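Local coordinates for putative phophotriesterase (Proteus mirabilis, PDB 3RHG), which is a zinc-binding amidohydrolase of the phosphotriesterase family that probably hydrolyses ester bonds at a site holding two metal ions, at residues A[118-130]-A[160-174]. Sequence-based numbering, arbitrary orientation.
Sequences NVVASSGLYIEKF and RAGMIGEIGVSPFFT. With ZN (zinc ion), chain B; ZN (zinc ion), chain C; CAC (cacodylate ion), chain E.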
ATOM      1  N   ASN A 118     -11.043 -26.895   6.046  1.00 22.97           N
ATOM      2  CA  ASN A 118     -12.443 -26.781   6.459  1.00 22.37           C
ATOM      3  C   ASN A 118     -13.001 -25.527   5.800  1.00 23.21           C
ATOM      4  O   ASN A 118     -12.502 -24.431   6.048  1.00 24.16           O
ATOM      5  CB  ASN A 118     -12.578 -26.642   7.983  1.00 21.23           C
ATOM      6  CG  ASN A 118     -11.990 -27.821   8.755  1.00 21.93           C
ATOM      7  OD1 ASN A 118     -12.193 -28.998   8.399  1.00 26.98           O
ATOM      8  ND2 ASN A 118     -11.263 -27.510   9.831  1.00 24.96           N
ATOM      9  N   VAL A 119     -14.007 -25.674   4.936  1.00 20.34           N
ATOM     10  CA  VAL A 119     -14.552 -24.512   4.240  1.00 19.62           C
ATOM     11  C   VAL A 119     -15.983 -24.304   4.701  1.00 19.62           C
ATOM     12  O   VAL A 119     -16.811 -25.224   4.620  1.00 20.11           O
ATOM     13  CB  VAL A 119     -14.525 -24.710   2.714  1.00 18.95           C
ATOM     14  CG1 VAL A 119     -15.235 -23.546   2.008  1.00 22.47           C
ATOM     15  CG2 VAL A 119     -13.102 -24.831   2.219  1.00 23.29           C
ATOM     16  N   VAL A 120     -16.271 -23.103   5.201  1.00 19.05           N
ATOM     17  CA  VAL A 120     -17.595 -22.800   5.708  1.00 18.44           C
ATOM     18  C   VAL A 120     -18.290 -21.873   4.696  1.00 19.68           C
ATOM     19  O   VAL A 120     -17.719 -20.836   4.283  1.00 18.13           O
ATOM     20  CB  VAL A 120     -17.511 -22.128   7.097  1.00 16.83           C
ATOM     21  CG1 VAL A 120     -18.886 -21.694   7.587  1.00 19.09           C
ATOM     22  CG2 VAL A 120     -16.796 -23.067   8.135  1.00 20.52           C
ATOM     23  N   ALA A 121     -19.496 -22.266   4.276  1.00 17.74           N
ATOM     24  CA  ALA A 121     -20.325 -21.408   3.399  1.00 17.93           C
ATOM     25  C   ALA A 121     -21.251 -20.532   4.243  1.00 18.52           C
ATOM     26  O   ALA A 121     -21.483 -20.795   5.443  1.00 17.91           O
ATOM     27  CB  ALA A 121     -21.130 -22.245   2.409  1.00 17.97           C
ATOM     28  N   SER A 122     -21.774 -19.488   3.613  1.00 18.35           N
ATOM     29  CA  SER A 122     -22.628 -18.530   4.297  1.00 17.03           C
ATOM     30  C   SER A 122     -23.969 -18.407   3.611  1.00 16.47           C
ATOM     31  O   SER A 122     -24.108 -18.701   2.403  1.00 18.21           O
ATOM     32  CB  SER A 122     -21.965 -17.150   4.366  1.00 18.58           C
ATOM     33  OG  SER A 122     -20.764 -17.210   5.108  1.00 19.22           O
ATOM     34  N   SER A 123     -24.947 -17.958   4.400  1.00 15.99           N
ATOM     35  CA  SER A 123     -26.289 -17.655   3.910  1.00 15.98           C
ATOM     36  C   SER A 123     -26.690 -16.284   4.436  1.00 16.25           C
ATOM     37  O   SER A 123     -26.770 -16.077   5.648  1.00 18.12           O
ATOM     38  CB  SER A 123     -27.286 -18.709   4.426  1.00 19.25           C
ATOM     39  OG  SER A 123     -28.608 -18.346   4.075  1.00 18.62           O
ATOM     40  N   GLY A 124     -27.027 -15.362   3.537  1.00 17.09           N
ATOM     41  CA  GLY A 124     -27.464 -14.045   3.995  1.00 18.91           C
ATOM     42  C   GLY A 124     -27.567 -13.095   2.829  1.00 17.93           C
ATOM     43  O   GLY A 124     -26.735 -13.140   1.927  1.00 19.73           O
ATOM     44  N   LEU A 125     -28.560 -12.210   2.856  1.00 18.55           N
ATOM     45  CA  LEU A 125     -28.740 -11.291   1.739  1.00 18.52           C
ATOM     46  C   LEU A 125     -27.828 -10.083   1.893  1.00 18.76           C
ATOM     47  O   LEU A 125     -27.585  -9.590   3.010  1.00 18.53           O
ATOM     48  CB  LEU A 125     -30.218 -10.875   1.598  1.00 19.73           C
ATOM     49  CG  LEU A 125     -31.166 -12.064   1.369  1.00 21.56           C
ATOM     50  CD1 LEU A 125     -32.605 -11.625   1.282  1.00 27.32           C
ATOM     51  CD2 LEU A 125     -30.755 -12.808   0.113  1.00 26.90           C
ATOM     52  N   TYR A 126     -27.314  -9.614   0.759  1.00 18.80           N
ATOM     53  CA  TYR A 126     -26.333  -8.537   0.734  1.00 18.79           C
ATOM     54  C   TYR A 126     -27.069  -7.179   0.600  1.00 18.78           C
ATOM     55  O   TYR A 126     -28.262  -7.086   0.926  1.00 19.09           O
ATOM     56  CB  TYR A 126     -25.355  -8.805  -0.425  1.00 19.12           C
ATOM     57  CG  TYR A 126     -24.100  -7.980  -0.415  1.00 21.06           C
ATOM     58  CD1 TYR A 126     -23.324  -7.876   0.741  1.00 18.78           C
ATOM     59  CD2 TYR A 126     -23.673  -7.306  -1.559  1.00 20.38           C
ATOM     60  CE1 TYR A 126     -22.158  -7.134   0.758  1.00 20.37           C
ATOM     61  CE2 TYR A 126     -22.521  -6.547  -1.546  1.00 21.11           C
ATOM     62  CZ  TYR A 126     -21.755  -6.481  -0.391  1.00 21.66           C
ATOM     63  OH  TYR A 126     -20.616  -5.712  -0.401  1.00 22.78           O
ATOM     64  N   ILE A 127     -26.370  -6.127   0.172  1.00 18.44           N
ATOM     65  CA  ILE A 127     -26.991  -4.794   0.138  1.00 18.77           C
ATOM     66  C   ILE A 127     -28.030  -4.669  -0.984  1.00 19.85           C
ATOM     67  O   ILE A 127     -28.007  -5.424  -1.958  1.00 19.45           O
ATOM     68  CB  ILE A 127     -25.947  -3.653   0.035  1.00 20.22           C
ATOM     69  CG1 ILE A 127     -25.101  -3.802  -1.233  1.00 20.70           C
ATOM     70  CG2 ILE A 127     -25.062  -3.633   1.272  1.00 19.31           C
ATOM     71  CD1 ILE A 127     -24.140  -2.585  -1.491  1.00 24.56           C
ATOM     72  N   GLU A 128     -28.931  -3.713  -0.840  1.00 19.71           N
ATOM     73  CA  GLU A 128     -30.018  -3.539  -1.811  1.00 19.16           C
ATOM     74  C   GLU A 128     -29.514  -3.260  -3.239  1.00 20.77           C
ATOM     75  O   GLU A 128     -30.147  -3.659  -4.224  1.00 21.27           O
ATOM     76  CB  GLU A 128     -30.997  -2.467  -1.326  1.00 20.73           C
ATOM     77  CG  GLU A 128     -32.274  -2.450  -2.140  1.00 25.80           C
ATOM     78  CD  GLU A 128     -33.329  -1.503  -1.593  1.00 26.02           C
ATOM     79  OE1 GLU A 128     -33.497  -1.345  -0.373  1.00 26.56           O
ATOM     80  OE2 GLU A 128     -34.010  -0.890  -2.421  1.00 41.04           O
ATOM     81  N   LYS A 129     -28.364  -2.613  -3.358  1.00 20.28           N
ATOM     82  CA  LYS A 129     -27.782  -2.358  -4.671  1.00 22.95           C
ATOM     83  C   LYS A 129     -27.712  -3.652  -5.491  1.00 19.73           C
ATOM     84  O   LYS A 129     -27.916  -3.642  -6.717  1.00 24.48           O
ATOM     85  CB  LYS A 129     -26.383  -1.757  -4.522  1.00 26.13           C
ATOM     86  CG  LYS A 129     -25.657  -1.542  -5.829  1.00 28.67           C
ATOM     87  CD  LYS A 129     -24.304  -0.853  -5.625  1.00 30.53           C
ATOM     88  CE  LYS A 129     -23.626  -0.648  -6.973  1.00 41.57           C
ATOM     89  NZ  LYS A 129     -22.206  -0.185  -6.850  1.00 46.01           N
ATOM     90  N   PHE A 130     -27.409  -4.768  -4.811  1.00 19.98           N
ATOM     91  CA  PHE A 130     -27.288  -6.065  -5.472  1.00 20.24           C
ATOM     92  C   PHE A 130     -28.583  -6.881  -5.387  1.00 19.21           C
ATOM     93  O   PHE A 130     -28.927  -7.615  -6.326  1.00 23.21           O
ATOM     94  CB  PHE A 130     -26.149  -6.894  -4.848  1.00 20.83           C
ATOM     95  CG  PHE A 130     -24.786  -6.396  -5.190  1.00 22.35           C
ATOM     96  CD1 PHE A 130     -24.067  -6.984  -6.220  1.00 25.05           C
ATOM     97  CD2 PHE A 130     -24.215  -5.339  -4.481  1.00 23.55           C
ATOM     98  CE1 PHE A 130     -22.790  -6.524  -6.554  1.00 28.78           C
ATOM     99  CE2 PHE A 130     -22.959  -4.861  -4.810  1.00 24.34           C
ATOM    100  CZ  PHE A 130     -22.231  -5.459  -5.833  1.00 27.72           C
ATOM    101  N   ARG A 160     -24.621 -27.396   3.137  1.00 19.47           N
ATOM    102  CA  ARG A 160     -25.210 -26.412   4.062  1.00 19.39           C
ATOM    103  C   ARG A 160     -24.248 -25.285   4.371  1.00 19.13           C
ATOM    104  O   ARG A 160     -23.028 -25.476   4.311  1.00 21.00           O
ATOM    105  CB  ARG A 160     -25.585 -27.099   5.381  1.00 19.12           C
ATOM    106  CG  ARG A 160     -26.751 -28.075   5.208  1.00 21.33           C
ATOM    107  CD  ARG A 160     -26.778 -29.151   6.291  1.00 22.60           C
ATOM    108  NE  ARG A 160     -26.795 -28.526   7.613  1.00 22.46           N
ATOM    109  CZ  ARG A 160     -26.795 -29.207   8.753  1.00 23.70           C
ATOM    110  NH1 ARG A 160     -26.821 -28.553   9.905  1.00 29.38           N
ATOM    111  NH2 ARG A 160     -26.755 -30.545   8.733  1.00 30.78           N
ATOM    112  N   ALA A 161     -24.814 -24.132   4.729  1.00 17.80           N
ATOM    113  CA  ALA A 161     -24.059 -23.008   5.265  1.00 16.51           C
ATOM    114  C   ALA A 161     -23.786 -23.194   6.750  1.00 18.28           C
ATOM    115  O   ALA A 161     -24.526 -23.895   7.457  1.00 20.21           O
ATOM    116  CB  ALA A 161     -24.848 -21.707   5.050  1.00 20.44           C
ATOM    117  N   GLY A 162     -22.754 -22.507   7.234  1.00 17.14           N
ATOM    118  CA  GLY A 162     -22.424 -22.557   8.663  1.00 16.85           C
ATOM    119  C   GLY A 162     -22.307 -21.172   9.294  1.00 17.00           C
ATOM    120  O   GLY A 162     -21.978 -21.063  10.479  1.00 19.75           O
ATOM    121  N   MET A 163     -22.593 -20.117   8.514  1.00 17.14           N
ATOM    122  CA  MET A 163     -22.608 -18.736   9.026  1.00 14.68           C
ATOM    123  C   MET A 163     -23.741 -17.978   8.357  1.00 15.72           C
ATOM    124  O   MET A 163     -24.071 -18.227   7.189  1.00 18.14           O
ATOM    125  CB  MET A 163     -21.306 -17.981   8.703  1.00 16.81           C
ATOM    126  CG  MET A 163     -21.222 -16.604   9.367  1.00 16.69           C
ATOM    127  SD  MET A 163     -19.565 -15.876   9.235  1.00 18.94           S
ATOM    128  CE  MET A 163     -19.641 -15.171   7.562  1.00 18.62           C
ATOM    129  N   ILE A 164     -24.338 -17.068   9.113  1.00 14.73           N
ATOM    130  CA  ILE A 164     -25.342 -16.164   8.558  1.00 16.24           C
ATOM    131  C   ILE A 164     -24.622 -14.878   8.168  1.00 16.80           C
ATOM    132  O   ILE A 164     -23.980 -14.247   9.002  1.00 17.50           O
ATOM    133  CB  ILE A 164     -26.458 -15.873   9.578  1.00 16.58           C
ATOM    134  CG1 ILE A 164     -27.178 -17.176   9.965  1.00 16.47           C
ATOM    135  CG2 ILE A 164     -27.438 -14.826   9.015  1.00 17.67           C
ATOM    136  CD1 ILE A 164     -28.084 -17.038  11.202  1.00 18.58           C
ATOM    137  N   GLY A 165     -24.693 -14.508   6.895  1.00 15.84           N
ATOM    138  CA  GLY A 165     -23.999 -13.294   6.441  1.00 17.02           C
ATOM    139  C   GLY A 165     -23.406 -13.464   5.061  1.00 16.94           C
ATOM    140  O   GLY A 165     -23.694 -14.460   4.402  1.00 18.05           O
ATOM    141  N   GLU A 166     -22.617 -12.484   4.605  1.00 17.77           N
ATOM    142  CA  GLU A 166     -22.521 -11.186   5.265  1.00 17.11           C
ATOM    143  C   GLU A 166     -23.771 -10.348   4.960  1.00 16.51           C
ATOM    144  O   GLU A 166     -24.144 -10.158   3.782  1.00 20.27           O
ATOM    145  CB  GLU A 166     -21.234 -10.450   4.887  1.00 17.51           C
ATOM    146  CG  GLU A 166     -21.034 -10.163   3.402  1.00 19.67           C
ATOM    147  CD  GLU A 166     -19.747  -9.360   3.171  1.00 19.98           C
ATOM    148  OE1 GLU A 166     -19.663  -8.227   3.679  1.00 20.02           O
ATOM    149  OE2 GLU A 166     -18.808  -9.861   2.522  1.00 21.12           O
ATOM    150  N   ILE A 167     -24.455  -9.915   6.014  1.00 16.57           N
ATOM    151  CA  ILE A 167     -25.760  -9.260   5.874  1.00 16.28           C
ATOM    152  C   ILE A 167     -25.532  -7.817   5.463  1.00 17.36           C
ATOM    153  O   ILE A 167     -24.824  -7.067   6.136  1.00 17.56           O
ATOM    154  CB  ILE A 167     -26.578  -9.308   7.175  1.00 16.65           C
ATOM    155  CG1 ILE A 167     -26.743 -10.752   7.657  1.00 19.39           C
ATOM    156  CG2 ILE A 167     -27.959  -8.600   7.000  1.00 19.53           C
ATOM    157  CD1 ILE A 167     -27.520 -11.663   6.670  1.00 21.29           C
ATOM    158  N   GLY A 168     -26.150  -7.406   4.362  1.00 17.62           N
ATOM    159  CA  GLY A 168     -25.835  -6.092   3.790  1.00 18.42           C
ATOM    160  C   GLY A 168     -26.470  -4.901   4.497  1.00 17.72           C
ATOM    161  O   GLY A 168     -27.705  -4.720   4.449  1.00 18.59           O
ATOM    162  N   VAL A 169     -25.630  -4.063   5.118  1.00 16.88           N
ATOM    163  CA  VAL A 169     -26.057  -2.741   5.588  1.00 17.90           C
ATOM    164  C   VAL A 169     -25.278  -1.737   4.743  1.00 17.62           C
ATOM    165  O   VAL A 169     -24.050  -1.627   4.870  1.00 17.82           O
ATOM    166  CB  VAL A 169     -25.742  -2.507   7.096  1.00 18.32           C
ATOM    167  CG1 VAL A 169     -26.095  -1.065   7.532  1.00 19.12           C
ATOM    168  CG2 VAL A 169     -26.449  -3.547   7.973  1.00 19.81           C
ATOM    169  N   SER A 170     -25.958  -1.033   3.834  1.00 19.50           N
ATOM    170  CA  SER A 170     -25.265  -0.129   2.936  1.00 20.37           C
ATOM    171  C   SER A 170     -25.126   1.249   3.604  1.00 17.46           C
ATOM    172  O   SER A 170     -25.672   1.472   4.681  1.00 20.03           O
ATOM    173  CB  SER A 170     -26.065   0.033   1.629  1.00 21.27           C
ATOM    174  OG  SER A 170     -27.201   0.864   1.872  1.00 19.09           O
ATOM    175  N   PRO A 171     -24.436   2.192   2.941  1.00 20.55           N
ATOM    176  CA  PRO A 171     -24.325   3.543   3.483  1.00 20.46           C
ATOM    177  C   PRO A 171     -25.649   4.295   3.528  1.00 21.30           C
ATOM    178  O   PRO A 171     -25.702   5.382   4.097  1.00 20.74           O
ATOM    179  CB  PRO A 171     -23.363   4.234   2.509  1.00 20.84           C
ATOM    180  CG  PRO A 171     -22.552   3.081   1.919  1.00 21.71           C
ATOM    181  CD  PRO A 171     -23.589   2.010   1.746  1.00 20.31           C
ATOM    182  N   PHE A 172     -26.703   3.703   2.958  1.00 20.41           N
ATOM    183  CA  PHE A 172     -28.032   4.288   2.973  1.00 22.02           C
ATOM    184  C   PHE A 172     -28.986   3.541   3.898  1.00 21.60           C
ATOM    185  O   PHE A 172     -30.132   3.980   4.089  1.00 22.94           O
ATOM    186  CB  PHE A 172     -28.559   4.298   1.531  1.00 21.94           C
ATOM    187  CG  PHE A 172     -27.573   4.887   0.575  1.00 25.73           C
ATOM    188  CD1 PHE A 172     -27.341   6.250   0.571  1.00 26.98           C
ATOM    189  CD2 PHE A 172     -26.783   4.074  -0.227  1.00 25.73           C
ATOM    190  CE1 PHE A 172     -26.403   6.807  -0.271  1.00 32.96           C
ATOM    191  CE2 PHE A 172     -25.835   4.622  -1.067  1.00 32.45           C
ATOM    192  CZ  PHE A 172     -25.645   5.995  -1.090  1.00 34.10           C
ATOM    193  N   PHE A 173     -28.495   2.437   4.477  1.00 22.33           N
ATOM    194  CA  PHE A 173     -29.256   1.531   5.367  1.00 20.93           C
ATOM    195  C   PHE A 173     -30.751   1.567   5.051  1.00 18.32           C
ATOM    196  O   PHE A 173     -31.554   2.147   5.793  1.00 20.54           O
ATOM    197  CB  PHE A 173     -28.978   1.855   6.847  1.00 19.75           C
ATOM    198  CG  PHE A 173     -29.325   0.735   7.813  1.00 19.88           C
ATOM    199  CD1 PHE A 173     -29.622  -0.552   7.348  1.00 21.61           C
ATOM    200  CD2 PHE A 173     -29.283   0.952   9.193  1.00 21.16           C
ATOM    201  CE1 PHE A 173     -29.901  -1.602   8.244  1.00 22.91           C
ATOM    202  CE2 PHE A 173     -29.554  -0.086  10.089  1.00 21.54           C
ATOM    203  CZ  PHE A 173     -29.878  -1.362   9.615  1.00 20.29           C
ATOM    204  N   THR A 174     -31.117   0.959   3.922  1.00 18.55           N
ATOM    205  CA  THR A 174     -32.470   1.083   3.417  1.00 19.92           C
ATOM    206  C   THR A 174     -33.488   0.293   4.253  1.00 18.04           C
ATOM    207  O   THR A 174     -33.117  -0.597   5.055  1.00 19.71           O
ATOM    208  CB  THR A 174     -32.544   0.593   1.946  1.00 21.70           C
ATOM    209  OG1 THR A 174     -32.352  -0.826   1.918  1.00 20.70           O
ATOM    210  CG2 THR A 174     -31.464   1.228   1.106  1.00 22.60           C
TER
HETATM  211 ZN    ZN B 367     -16.690  -9.701   2.404  1.00 21.10          ZN
HETATM  212 ZN    ZN C 368     -18.876  -6.561   3.138  1.00 22.50          ZN
HETATM  213 AS   CAC E 370     -17.452  -7.159   0.465  1.00 24.26          AS
HETATM  214  O1  CAC E 370     -16.581  -7.875   1.782  1.00 22.05           O
HETATM  215  O2  CAC E 370     -18.784  -6.350   1.218  1.00 20.73           O
HETATM  216  C1  CAC E 370     -16.348  -5.801  -0.348  1.00 24.39           C
HETATM  217  C2  CAC E 370     -18.115  -8.471  -0.814  1.00 26.15           C
HETATM  218  O   HOH W   1     -20.690 -24.544   5.448  1.00 18.48           O
HETATM  219  O   HOH W   2     -24.101 -12.016   1.570  1.00 20.68           O
HETATM  220  O   HOH W   3     -29.419  -6.783   3.495  1.00 20.11           O
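Strands 118-123 and 163-168 of the beta/alpha barrel run parallel, Ser122 beside Met163 and Ser123 beside Ile164, joined by hydrogen bonds such as Ser123 N to Met163 O (2.9 Å) and Gly165 N to Ser123 O; past the cis peptide before Glu166, Gly168 N resumes the pairing on a lone pair of Leu125 O. A water donating to both Gly124 O and Glu166 O bridges the interruption. Inside the barrel, Ser122 OG, hydrogen-bonded to Asp94 O, touches Met163 CE, which the bent end of the methionine chain brings to 3.4 Å. Tyr126 and Glu166 rise side by side toward the metals, ring and carboxylate planes 74° apart. The tyrosine ring, thrown away from the backbone N by a chi1 of -167°, carries OH to 2.5 Å from cacodylate O2 as a hydrogen-bond donor. Glu166 bridges the zinc ions, OE1 binding one at 1.9 Å and OE2 the other at 2.1 Å; His23, His25 and Asp294 complete the protein ligands of the second, His199 and His229 those of the first. Thr174 OG1 donates to Glu128 OE1 (2.6 Å). Cacodylate, probably from the crystallisation liquor, indicates that Tyr126 can donate to a metal-bound oxygen, perhaps a substrate's, beside the bridging carboxylate.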